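Local atomic coordinates of OBody AM1L10 (Pyrobaculum aerophilum, PDB entry 4GN3), a protein that probably serves as an engineered binding protein (an OBody) built on an archaeal OB-fold nucleic acid binding domain. Residues 70-78 / 104-112. Numbering follows the deposited sequence.
Sequences VFAELSRED and SEIWILNKA
The CD1 methyl of Ile108 reaches from strand 105-110 to the end of helix 65-73 and the residue after it, meeting CD1 of Leu74 at 3.6 Å and CB of Glu73 at 3.8 Å. Leu74 starts out pointing away from the strand, and its unusual first torsion (chi1 -104°) helps bring CD1 back against Ile108, the two side chains crossing at a slant. One helical turn earlier, Val70 holds CG1 anti to its own N (chi1 -177°); this methyl rests on CG2 of Ile106 at 3.6 Å and lies equally near the Ile106 carbonyl oxygen, while also touching Ile108 CD1. Ile106, buried, also packs on Ile82 of strand 79-88, and Leu74 reaches Leu34 and Val43, joining the patch to the barrel interior. On the more polar side of the contact, the extended chain of Lys111 crosses Glu73 at roughly a right angle, and its NZ forms a long salt bridge to Glu73 OE1 at 3.8 Å.

Beyond the helix, Ser75 to Asp78 form a type II turn whose last residue ties both segments together. Ala112 N donates to Asp78 OD1 at 3.0 Å, nearly along the C-O axis, whereas Asp78 OD2 receives Ser75 N at 2.9 Å from well above the carboxylate plane. These two bonds, one from each segment, restrain the rotation of the buried carboxylate; Lys111 nearby would probably favour its charged form. Together the contacts pack the helix end and following turn against the C-terminal strand of an OB-fold, whose helix lies between the third and fourth barrel strands.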
loop_
_atom_site.group_PDB
_atom_site.type_symbol
_atom_site.label_atom_id
_atom_site.label_comp_id
_atom_site.label_asym_id
_atom_site.label_seq_id
_atom_site.Cartn_x
_atom_site.Cartn_y
_atom_site.Cartn_z
ATOM N N VAL B 70 2.394 4.281 -16.946
ATOM C CA VAL B 70 0.987 4.006 -17.262
ATOM C C VAL B 70 0.081 4.306 -16.061
ATOM O O VAL B 70 -0.989 4.905 -16.219
ATOM C CB VAL B 70 0.748 2.557 -17.747
ATOM C CG1 VAL B 70 -0.714 2.372 -18.119
ATOM C CG2 VAL B 70 1.629 2.227 -18.941
ATOM N N PHE B 71 0.513 3.906 -14.865
ATOM C CA PHE B 71 -0.265 4.173 -13.654
ATOM C C PHE B 71 -0.554 5.667 -13.490
ATOM O O PHE B 71 -1.668 6.046 -13.128
ATOM C CB PHE B 71 0.419 3.622 -12.394
ATOM C CG PHE B 71 -0.398 3.806 -11.140
ATOM C CD1 PHE B 71 -1.251 2.801 -10.699
ATOM C CD2 PHE B 71 -0.332 4.992 -10.418
ATOM C CE1 PHE B 71 -2.015 2.977 -9.555
ATOM C CE2 PHE B 71 -1.094 5.176 -9.277
ATOM C CZ PHE B 71 -1.940 4.164 -8.846
ATOM N N ALA B 72 0.450 6.501 -13.759
ATOM C CA ALA B 72 0.317 7.964 -13.680
ATOM C C ALA B 72 -0.760 8.534 -14.622
ATOM O O ALA B 72 -1.298 9.609 -14.366
ATOM C CB ALA B 72 1.664 8.636 -13.937
ATOM N N GLU B 73 -1.069 7.810 -15.696
ATOM C CA GLU B 73 -2.106 8.220 -16.653
ATOM C C GLU B 73 -3.521 7.814 -16.232
ATOM O O GLU B 73 -4.501 8.288 -16.813
ATOM C CB GLU B 73 -1.846 7.602 -18.025
ATOM C CG GLU B 73 -0.557 8.002 -18.713
ATOM C CD GLU B 73 -0.402 7.277 -20.037
ATOM O OE1 GLU B 73 -1.192 7.553 -20.970
ATOM O OE2 GLU B 73 0.499 6.416 -20.140
ATOM N N LEU B 74 -3.622 6.924 -15.245
ATOM C CA LEU B 74 -4.898 6.314 -14.859
ATOM C C LEU B 74 -5.842 7.248 -14.109
ATOM O O LEU B 74 -5.413 8.026 -13.258
ATOM C CB LEU B 74 -4.638 5.064 -14.008
ATOM C CG LEU B 74 -4.781 3.632 -14.533
ATOM C CD1 LEU B 74 -4.583 3.480 -16.030
ATOM C CD2 LEU B 74 -3.844 2.705 -13.771
ATOM N N SER B 75 -7.128 7.151 -14.440
ATOM C CA SER B 75 -8.212 7.778 -13.684
ATOM C C SER B 75 -9.309 6.750 -13.416
ATOM O O SER B 75 -9.435 5.761 -14.142
ATOM C CB SER B 75 -8.819 8.944 -14.473
ATOM O OG SER B 75 -7.814 9.836 -14.910
ATOM N N ARG B 76 -10.113 6.993 -12.386
ATOM C CA ARG B 76 -11.295 6.172 -12.142
ATOM C C ARG B 76 -12.166 6.160 -13.392
ATOM O O ARG B 76 -12.263 7.166 -14.096
ATOM C CB ARG B 76 -12.101 6.705 -10.959
ATOM C CG ARG B 76 -11.427 6.519 -9.609
ATOM C CD ARG B 76 -12.159 7.301 -8.528
ATOM N NE ARG B 76 -13.339 6.598 -8.021
ATOM C CZ ARG B 76 -13.415 6.015 -6.822
ATOM N NH1 ARG B 76 -12.378 6.039 -5.992
ATOM N NH2 ARG B 76 -14.535 5.409 -6.447
ATOM N N GLU B 77 -12.771 5.007 -13.660
ATOM C CA GLU B 77 -13.643 4.792 -14.822
ATOM C C GLU B 77 -12.918 4.556 -16.154
ATOM O O GLU B 77 -13.566 4.202 -17.146
ATOM C CB GLU B 77 -14.711 5.901 -14.954
ATOM C CG GLU B 77 -15.698 5.965 -13.796
ATOM C CD GLU B 77 -16.487 4.678 -13.612
ATOM O OE1 GLU B 77 -16.706 4.282 -12.454
ATOM O OE2 GLU B 77 -16.897 4.064 -14.619
ATOM N N ASP B 78 -11.597 4.738 -16.191
ATOM C CA ASP B 78 -10.818 4.356 -17.383
ATOM C C ASP B 78 -11.032 2.877 -17.692
ATOM O O ASP B 78 -11.134 2.055 -16.776
ATOM C CB ASP B 78 -9.322 4.613 -17.192
ATOM C CG ASP B 78 -8.948 6.079 -17.308
ATOM O OD1 ASP B 78 -9.829 6.918 -17.585
ATOM O OD2 ASP B 78 -7.759 6.393 -17.114
ATOM N N SER B 104 2.270 -7.410 -15.705
ATOM C CA SER B 104 3.317 -7.228 -16.709
ATOM C C SER B 104 2.871 -6.240 -17.788
ATOM O O SER B 104 3.699 -5.588 -18.424
ATOM C CB SER B 104 3.703 -8.561 -17.342
ATOM O OG SER B 104 2.574 -9.178 -17.942
ATOM N N GLU B 105 1.563 -6.134 -17.995
ATOM C CA GLU B 105 1.017 -5.216 -18.995
ATOM C C GLU B 105 -0.175 -4.441 -18.440
ATOM O O GLU B 105 -1.064 -5.024 -17.809
ATOM C CB GLU B 105 0.579 -5.983 -20.249
ATOM C CG GLU B 105 1.694 -6.672 -21.021
ATOM C CD GLU B 105 1.172 -7.539 -22.162
ATOM O OE1 GLU B 105 1.885 -8.480 -22.567
ATOM O OE2 GLU B 105 0.042 -7.301 -22.645
ATOM N N ILE B 106 -0.192 -3.131 -18.672
ATOM C CA ILE B 106 -1.388 -2.320 -18.388
ATOM C C ILE B 106 -1.739 -1.508 -19.637
ATOM O O ILE B 106 -0.972 -0.639 -20.044
ATOM C CB ILE B 106 -1.209 -1.384 -17.169
ATOM C CG1 ILE B 106 -0.862 -2.187 -15.903
ATOM C CG2 ILE B 106 -2.474 -0.560 -16.934
ATOM C CD1 ILE B 106 -0.599 -1.323 -14.680
ATOM N N TRP B 107 -2.884 -1.819 -20.244
ATOM C CA TRP B 107 -3.355 -1.135 -21.455
ATOM C C TRP B 107 -4.528 -0.268 -21.125
ATOM O O TRP B 107 -5.464 -0.728 -20.474
ATOM C CB TRP B 107 -3.784 -2.155 -22.509
ATOM C CG TRP B 107 -2.696 -3.092 -22.981
ATOM C CD1 TRP B 107 -2.168 -4.194 -22.313
ATOM C CD2 TRP B 107 -1.984 -3.051 -24.265
ATOM N NE1 TRP B 107 -1.193 -4.806 -23.063
ATOM C CE2 TRP B 107 -1.040 -4.177 -24.248
ATOM C CE3 TRP B 107 -2.031 -2.224 -25.386
ATOM C CZ2 TRP B 107 -0.191 -4.441 -25.319
ATOM C CZ3 TRP B 107 -1.165 -2.501 -26.458
ATOM C CH2 TRP B 107 -0.271 -3.584 -26.420
ATOM N N ILE B 108 -4.504 0.988 -21.566
ATOM C CA ILE B 108 -5.661 1.871 -21.407
ATOM C C ILE B 108 -6.415 1.904 -22.734
ATOM O O ILE B 108 -5.896 2.398 -23.733
ATOM C CB ILE B 108 -5.253 3.301 -20.984
ATOM C CG1 ILE B 108 -4.436 3.271 -19.686
ATOM C CG2 ILE B 108 -6.485 4.188 -20.824
ATOM C CD1 ILE B 108 -3.737 4.578 -19.370
ATOM N N LEU B 109 -7.627 1.357 -22.745
ATOM C CA LEU B 109 -8.407 1.260 -23.971
ATOM C C LEU B 109 -9.156 2.550 -24.262
ATOM O O LEU B 109 -9.247 2.969 -25.412
ATOM C CB LEU B 109 -9.352 0.059 -23.931
ATOM C CG LEU B 109 -8.685 -1.319 -24.011
ATOM C CD1 LEU B 109 -9.695 -2.362 -24.469
ATOM C CD2 LEU B 109 -7.455 -1.325 -24.914
ATOM N N ASN B 110 -9.691 3.175 -23.218
ATOM C CA ASN B 110 -10.157 4.555 -23.319
ATOM C C ASN B 110 -10.255 5.247 -21.971
ATOM O O ASN B 110 -10.537 4.612 -20.948
ATOM C CB ASN B 110 -11.483 4.665 -24.081
ATOM C CG ASN B 110 -12.598 3.890 -23.425
ATOM O OD1 ASN B 110 -12.716 2.679 -23.611
ATOM N ND2 ASN B 110 -13.435 4.587 -22.662
ATOM N N LYS B 111 -10.012 6.552 -21.988
ATOM C CA LYS B 111 -10.106 7.376 -20.795
ATOM C C LYS B 111 -11.545 7.848 -20.616
ATOM O O LYS B 111 -12.262 8.055 -21.601
ATOM C CB LYS B 111 -9.120 8.546 -20.870
ATOM C CG LYS B 111 -7.668 8.091 -20.978
ATOM C CD LYS B 111 -6.673 9.209 -20.715
ATOM C CE LYS B 111 -5.252 8.664 -20.683
ATOM N NZ LYS B 111 -4.233 9.727 -20.441
ATOM N N ALA B 112 -11.966 7.994 -19.361
ATOM C CA ALA B 112 -13.357 8.311 -19.020
ATOM C C ALA B 112 -13.829 9.654 -19.584
ATOM O O ALA B 112 -13.199 10.689 -19.361
ATOM C CB ALA B 112 -13.551 8.268 -17.512
#